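Local coordinates for malonyl CoA reductase (malonate semialdehyde-forming) (Sulfolobus tokodaii, PDB 2EP5), which probably reduces malonyl-CoA to malonate semialdehyde with NADPH, and belongs to the aspartate-semialdehyde dehydrogenase family, at residues N87-E91 / A108-R112; P122-W126 / F268-Q273. All blocks are in the same frame, centred on the assembly; numbering follows the deposited sequence.

Contact 1 (N87-E91 / A108-R112); sequences NELAE and ASPFR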
loop_
_atom_site.group_PDB
_atom_site.type_symbol
_atom_site.label_atom_id
_atom_site.label_comp_id
_atom_site.label_asym_id
_atom_site.label_seq_id
_atom_site.Cartn_x
_atom_site.Cartn_y
_atom_site.Cartn_z
ATOM N N ASN A 87 -8.339 -26.779 -2.100
ATOM C CA ASN A 87 -9.706 -27.279 -2.149
ATOM C C ASN A 87 -10.065 -28.080 -3.403
ATOM O O ASN A 87 -10.751 -29.098 -3.313
ATOM C CB ASN A 87 -10.687 -26.105 -1.976
ATOM C CG ASN A 87 -10.634 -25.492 -0.579
ATOM O OD1 ASN A 87 -11.077 -24.355 -0.360
ATOM N ND2 ASN A 87 -10.107 -26.250 0.375
ATOM N N GLU A 88 -9.600 -27.639 -4.565
ATOM C CA GLU A 88 -9.919 -28.327 -5.819
ATOM C C GLU A 88 -9.179 -29.644 -6.065
ATOM O O GLU A 88 -9.428 -30.312 -7.067
ATOM C CB GLU A 88 -9.675 -27.400 -7.012
ATOM C CG GLU A 88 -9.476 -25.944 -6.642
ATOM C CD GLU A 88 -8.209 -25.713 -5.832
ATOM O OE1 GLU A 88 -7.100 -26.012 -6.341
ATOM O OE2 GLU A 88 -8.328 -25.233 -4.685
ATOM N N LEU A 89 -8.279 -30.030 -5.166
ATOM C CA LEU A 89 -7.536 -31.279 -5.358
ATOM C C LEU A 89 -7.679 -32.244 -4.191
ATOM O O LEU A 89 -7.409 -33.433 -4.322
ATOM C CB LEU A 89 -6.046 -30.982 -5.556
ATOM C CG LEU A 89 -5.660 -30.042 -6.700
ATOM C CD1 LEU A 89 -4.163 -29.736 -6.652
ATOM C CD2 LEU A 89 -6.038 -30.685 -8.023
ATOM N N ALA A 90 -8.113 -31.725 -3.052
ATOM C CA ALA A 90 -8.239 -32.520 -1.844
ATOM C C ALA A 90 -9.191 -33.715 -1.835
ATOM O O ALA A 90 -8.859 -34.746 -1.259
ATOM C CB ALA A 90 -8.571 -31.599 -0.666
ATOM N N GLU A 91 -10.365 -33.591 -2.452
ATOM C CA GLU A 91 -11.331 -34.688 -2.414
ATOM C C GLU A 91 -10.793 -36.045 -2.850
ATOM O O GLU A 91 -10.746 -36.977 -2.051
ATOM C CB GLU A 91 -12.590 -34.357 -3.228
ATOM C CG GLU A 91 -13.787 -35.226 -2.803
ATOM C CD GLU A 91 -15.064 -34.947 -3.579
ATOM O OE1 GLU A 91 -15.404 -33.766 -3.781
ATOM O OE2 GLU A 91 -15.747 -35.918 -3.975
ATOM N N ALA A 108 -8.723 -28.602 4.171
ATOM C CA ALA A 108 -9.274 -28.304 2.845
ATOM C C ALA A 108 -10.789 -28.494 2.932
ATOM O O ALA A 108 -11.269 -29.334 3.687
ATOM C CB ALA A 108 -8.688 -29.240 1.802
ATOM N N SER A 109 -11.530 -27.728 2.141
ATOM C CA SER A 109 -12.999 -27.755 2.149
ATOM C C SER A 109 -13.789 -29.051 1.873
ATOM O O SER A 109 -14.829 -29.280 2.493
ATOM C CB SER A 109 -13.515 -26.657 1.222
ATOM O OG SER A 109 -13.075 -26.888 -0.096
ATOM N N PRO A 110 -13.332 -29.904 0.941
ATOM C CA PRO A 110 -14.095 -31.135 0.678
ATOM C C PRO A 110 -14.434 -31.963 1.927
ATOM O O PRO A 110 -13.581 -32.180 2.789
ATOM C CB PRO A 110 -13.195 -31.893 -0.295
ATOM C CG PRO A 110 -12.541 -30.775 -1.067
ATOM C CD PRO A 110 -12.170 -29.809 0.042
ATOM N N PHE A 111 -15.690 -32.398 2.020
ATOM C CA PHE A 111 -16.169 -33.206 3.140
ATOM C C PHE A 111 -16.461 -32.448 4.437
ATOM O O PHE A 111 -17.058 -33.012 5.355
ATOM C CB PHE A 111 -15.175 -34.328 3.460
ATOM C CG PHE A 111 -15.065 -35.372 2.390
ATOM C CD1 PHE A 111 -16.141 -36.211 2.105
ATOM C CD2 PHE A 111 -13.883 -35.519 1.664
ATOM C CE1 PHE A 111 -16.043 -37.186 1.111
ATOM C CE2 PHE A 111 -13.772 -36.487 0.670
ATOM C CZ PHE A 111 -14.859 -37.325 0.392
ATOM N N ARG A 112 -16.053 -31.185 4.529
ATOM C CA ARG A 112 -16.272 -30.428 5.763
ATOM C C ARG A 112 -17.697 -30.512 6.291
ATOM O O ARG A 112 -17.919 -30.515 7.503
ATOM C CB ARG A 112 -15.915 -28.958 5.574
ATOM C CG ARG A 112 -14.452 -28.627 5.720
ATOM C CD ARG A 112 -14.291 -27.119 5.611
ATOM N NE ARG A 112 -12.920 -26.679 5.392
ATOM C CZ ARG A 112 -12.619 -25.560 4.743
ATOM N NH1 ARG A 112 -13.596 -24.799 4.259
ATOM N NH2 ARG A 112 -11.355 -25.196 4.577
#
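The N-terminal end of a helix meets the loop after the next strand here, in the Rossmann-type NAD(P)-binding domain. Segment 87-91 lies at the N-terminal end of helix 87-99, which links strands 80-83 and 103-106 in a right-handed beta-alpha-beta crossover. Segment 108-112 is part of the loop that leaves the second of these parallel strands. Asn87 sits where helix and loop come closest, with its CA 5.1 Å from the CA of Ala108. Its side-chain amide lies close to Ala108 and Ser109, but its orientation in the model is uncertain. Its backbone is clearer: Asn87 O is 3.3 Å from Pro110 CG, so the proline ring packs against the Asn87 carbonyl. Ala90 points its CA-to-CB bond toward the loop. Ala90 CB is 3.4 Å from Ala108 CB and 4.1 Å from Pro110 CG. Small side chains at positions 90 and 108 let the backbones approach this closely. Glu91 then packs its aliphatic part on the loop, with its CB 3.9 Å from Pro110 CB. The loop holds its shape through a type II beta turn from Ser109 to Arg112, closed by a hydrogen bond from Arg112 N to Ser109 O at 3.0 Å. Arg112 forms a salt bridge with Glu211 through NH1. The side chain of Asn87 is about 9 Å from that of Cys151, the predicted acyl-thioester residue, so the contact lies near the predicted active site. At the far end of the contact, Glu91 CG lies 3.7 Å from Phe111 CE2.

Contact 2 (P122-W126 / F268-Q273); sequences PEINW and FKSLPQ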
loop_
_atom_site.group_PDB
_atom_site.type_symbol
_atom_site.label_atom_id
_atom_site.label_comp_id
_atom_site.label_asym_id
_atom_site.label_seq_id
_atom_site.Cartn_x
_atom_site.Cartn_y
_atom_site.Cartn_z
ATOM N N PRO A 122 -10.936 -27.192 17.918
ATOM C CA PRO A 122 -10.637 -27.680 19.272
ATOM C C PRO A 122 -11.479 -27.139 20.434
ATOM O O PRO A 122 -12.315 -27.852 20.988
ATOM C CB PRO A 122 -9.153 -27.378 19.416
ATOM C CG PRO A 122 -8.646 -27.665 18.044
ATOM C CD PRO A 122 -9.680 -26.981 17.168
ATOM N N GLU A 123 -11.249 -25.888 20.807
ATOM C CA GLU A 123 -11.977 -25.273 21.909
ATOM C C GLU A 123 -13.494 -25.305 21.737
ATOM O O GLU A 123 -14.235 -25.501 22.695
ATOM C CB GLU A 123 -11.533 -23.812 22.092
ATOM C CG GLU A 123 -10.101 -23.625 22.586
ATOM C CD GLU A 123 -9.068 -23.612 21.471
ATOM O OE1 GLU A 123 -9.353 -24.131 20.375
ATOM O OE2 GLU A 123 -7.956 -23.096 21.694
ATOM N N ILE A 124 -13.952 -25.128 20.509
ATOM C CA ILE A 124 -15.379 -25.076 20.230
ATOM C C ILE A 124 -16.168 -26.392 20.242
ATOM O O ILE A 124 -17.223 -26.473 20.876
ATOM C CB ILE A 124 -15.618 -24.362 18.878
ATOM C CG1 ILE A 124 -14.819 -23.056 18.836
ATOM C CG2 ILE A 124 -17.095 -24.062 18.691
ATOM C CD1 ILE A 124 -15.109 -22.112 19.991
ATOM N N ASN A 125 -15.675 -27.417 19.553
ATOM C CA ASN A 125 -16.412 -28.674 19.490
ATOM C C ASN A 125 -15.565 -29.946 19.459
ATOM O O ASN A 125 -15.773 -30.811 18.609
ATOM C CB ASN A 125 -17.337 -28.655 18.264
ATOM C CG ASN A 125 -16.568 -28.554 16.960
ATOM O OD1 ASN A 125 -15.463 -28.020 16.920
ATOM N ND2 ASN A 125 -17.155 -29.054 15.885
ATOM N N TRP A 126 -14.625 -30.072 20.389
ATOM C CA TRP A 126 -13.790 -31.264 20.431
ATOM C C TRP A 126 -14.630 -32.527 20.619
ATOM O O TRP A 126 -14.289 -33.591 20.100
ATOM C CB TRP A 126 -12.753 -31.155 21.550
ATOM C CG TRP A 126 -13.321 -30.888 22.905
ATOM C CD1 TRP A 126 -13.579 -29.669 23.465
ATOM C CD2 TRP A 126 -13.679 -31.865 23.888
ATOM N NE1 TRP A 126 -14.070 -29.827 24.737
ATOM C CE2 TRP A 126 -14.143 -31.165 25.023
ATOM C CE3 TRP A 126 -13.655 -33.267 23.919
ATOM C CZ2 TRP A 126 -14.578 -31.817 26.178
ATOM C CZ3 TRP A 126 -14.087 -33.916 25.070
ATOM C CH2 TRP A 126 -14.543 -33.189 26.185
ATOM N N PHE A 268 -13.131 -17.646 28.731
ATOM C CA PHE A 268 -13.394 -18.857 27.963
ATOM C C PHE A 268 -12.182 -19.762 27.824
ATOM O O PHE A 268 -11.173 -19.379 27.229
ATOM C CB PHE A 268 -13.910 -18.527 26.564
ATOM C CG PHE A 268 -14.266 -19.748 25.752
ATOM C CD1 PHE A 268 -15.292 -20.600 26.163
ATOM C CD2 PHE A 268 -13.572 -20.052 24.579
ATOM C CE1 PHE A 268 -15.625 -21.738 25.417
ATOM C CE2 PHE A 268 -13.892 -21.183 23.826
ATOM C CZ PHE A 268 -14.921 -22.028 24.246
ATOM N N LYS A 269 -12.297 -20.963 28.382
ATOM C CA LYS A 269 -11.251 -21.978 28.308
ATOM C C LYS A 269 -11.941 -23.298 28.011
ATOM O O LYS A 269 -13.109 -23.483 28.346
ATOM C CB LYS A 269 -10.480 -22.093 29.624
ATOM C CG LYS A 269 -9.542 -20.938 29.913
ATOM C CD LYS A 269 -8.600 -21.291 31.053
ATOM C CE LYS A 269 -7.939 -20.057 31.634
ATOM N NZ LYS A 269 -8.944 -19.197 32.329
ATOM N N SER A 270 -11.223 -24.218 27.383
ATOM C CA SER A 270 -11.804 -25.506 27.048
ATOM C C SER A 270 -10.793 -26.614 27.327
ATOM O O SER A 270 -9.793 -26.388 28.010
ATOM C CB SER A 270 -12.227 -25.506 25.576
ATOM O OG SER A 270 -12.980 -26.657 25.255
ATOM N N LEU A 271 -11.056 -27.805 26.794
ATOM C CA LEU A 271 -10.186 -28.961 26.988
ATOM C C LEU A 271 -8.735 -28.710 26.583
ATOM O O LEU A 271 -7.811 -29.116 27.292
ATOM C CB LEU A 271 -10.744 -30.167 26.226
ATOM C CG LEU A 271 -9.972 -31.489 26.313
ATOM C CD1 LEU A 271 -10.940 -32.657 26.165
ATOM C CD2 LEU A 271 -8.896 -31.536 25.239
ATOM N N PRO A 272 -8.513 -28.046 25.433
ATOM C CA PRO A 272 -7.139 -27.772 24.994
ATOM C C PRO A 272 -6.349 -26.971 26.038
ATOM O O PRO A 272 -5.146 -27.176 26.206
ATOM C CB PRO A 272 -7.339 -26.998 23.693
ATOM C CG PRO A 272 -8.624 -27.569 23.157
ATOM C CD PRO A 272 -9.487 -27.653 24.396
ATOM N N GLN A 273 -7.026 -26.060 26.732
ATOM C CA GLN A 273 -6.376 -25.249 27.763
ATOM C C GLN A 273 -6.180 -26.060 29.043
ATOM O O GLN A 273 -5.187 -25.903 29.749
ATOM C CB GLN A 273 -7.217 -24.010 28.092
ATOM C CG GLN A 273 -7.162 -22.892 27.067
ATOM C CD GLN A 273 -7.805 -23.258 25.740
ATOM O OE1 GLN A 273 -8.898 -23.833 25.699
ATOM N NE2 GLN A 273 -7.138 -22.908 24.647
#
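This interdomain contact packs the short helix 122-125 of the NAD-binding part against the loop and first residues of helix 271-274 in the dimerisation part. Two hydrogen bonds join the segments. Ser270 is at the N-cap position of its helix, but its side chain does not cap the helix. It bonds across instead: Ser270 OG donates to Glu123 O at 3.1 Å. Gln273 NE2 donates to Glu123 OE2, also at 3.1 Å. Glu123 has a second partner, since its OE1 forms a salt bridge with Arg331. Gln273 also turns back on its own segment, where its OE1 accepts from Ser270 N at 2.9 Å. Apolar contacts accompany these bonds. Pro122 CB meets Pro272 CG at 3.8 Å, and Ile124 CD1 lies 4.1 Å from Phe268 CE2. Helix 334-347 adds Leu339 beside Pro122 and Glu123. The aromatic contact is a CH-pi interaction: Leu271 CD1 sits 3.4 Å from the centroid of the Trp126 six-membered ring, almost on its normal.

Overall arrangement
From the N terminus the chain builds the first strands of the parallel sheet, then runs through strand 80-83 into helix 87-99. Contact 1 then closes a short loop of 16 residues, which holds the rest of that helix and strand 103-106. It stays within the NAD-binding part. The chain continues to helix 122-125, where contact 2 opens. This contact closes only after 141 further residues, once the chain has entered the dimerisation part and passed helix 258-266. The two contacts are thus in series and neither crosses the other. The centres of contact 1 and contact 2 are 25 Å apart, on opposite sides of the chain's centre. Contact 1 joins local elements near the predicted active site; contact 2 ties two sequence-distant parts together away from it.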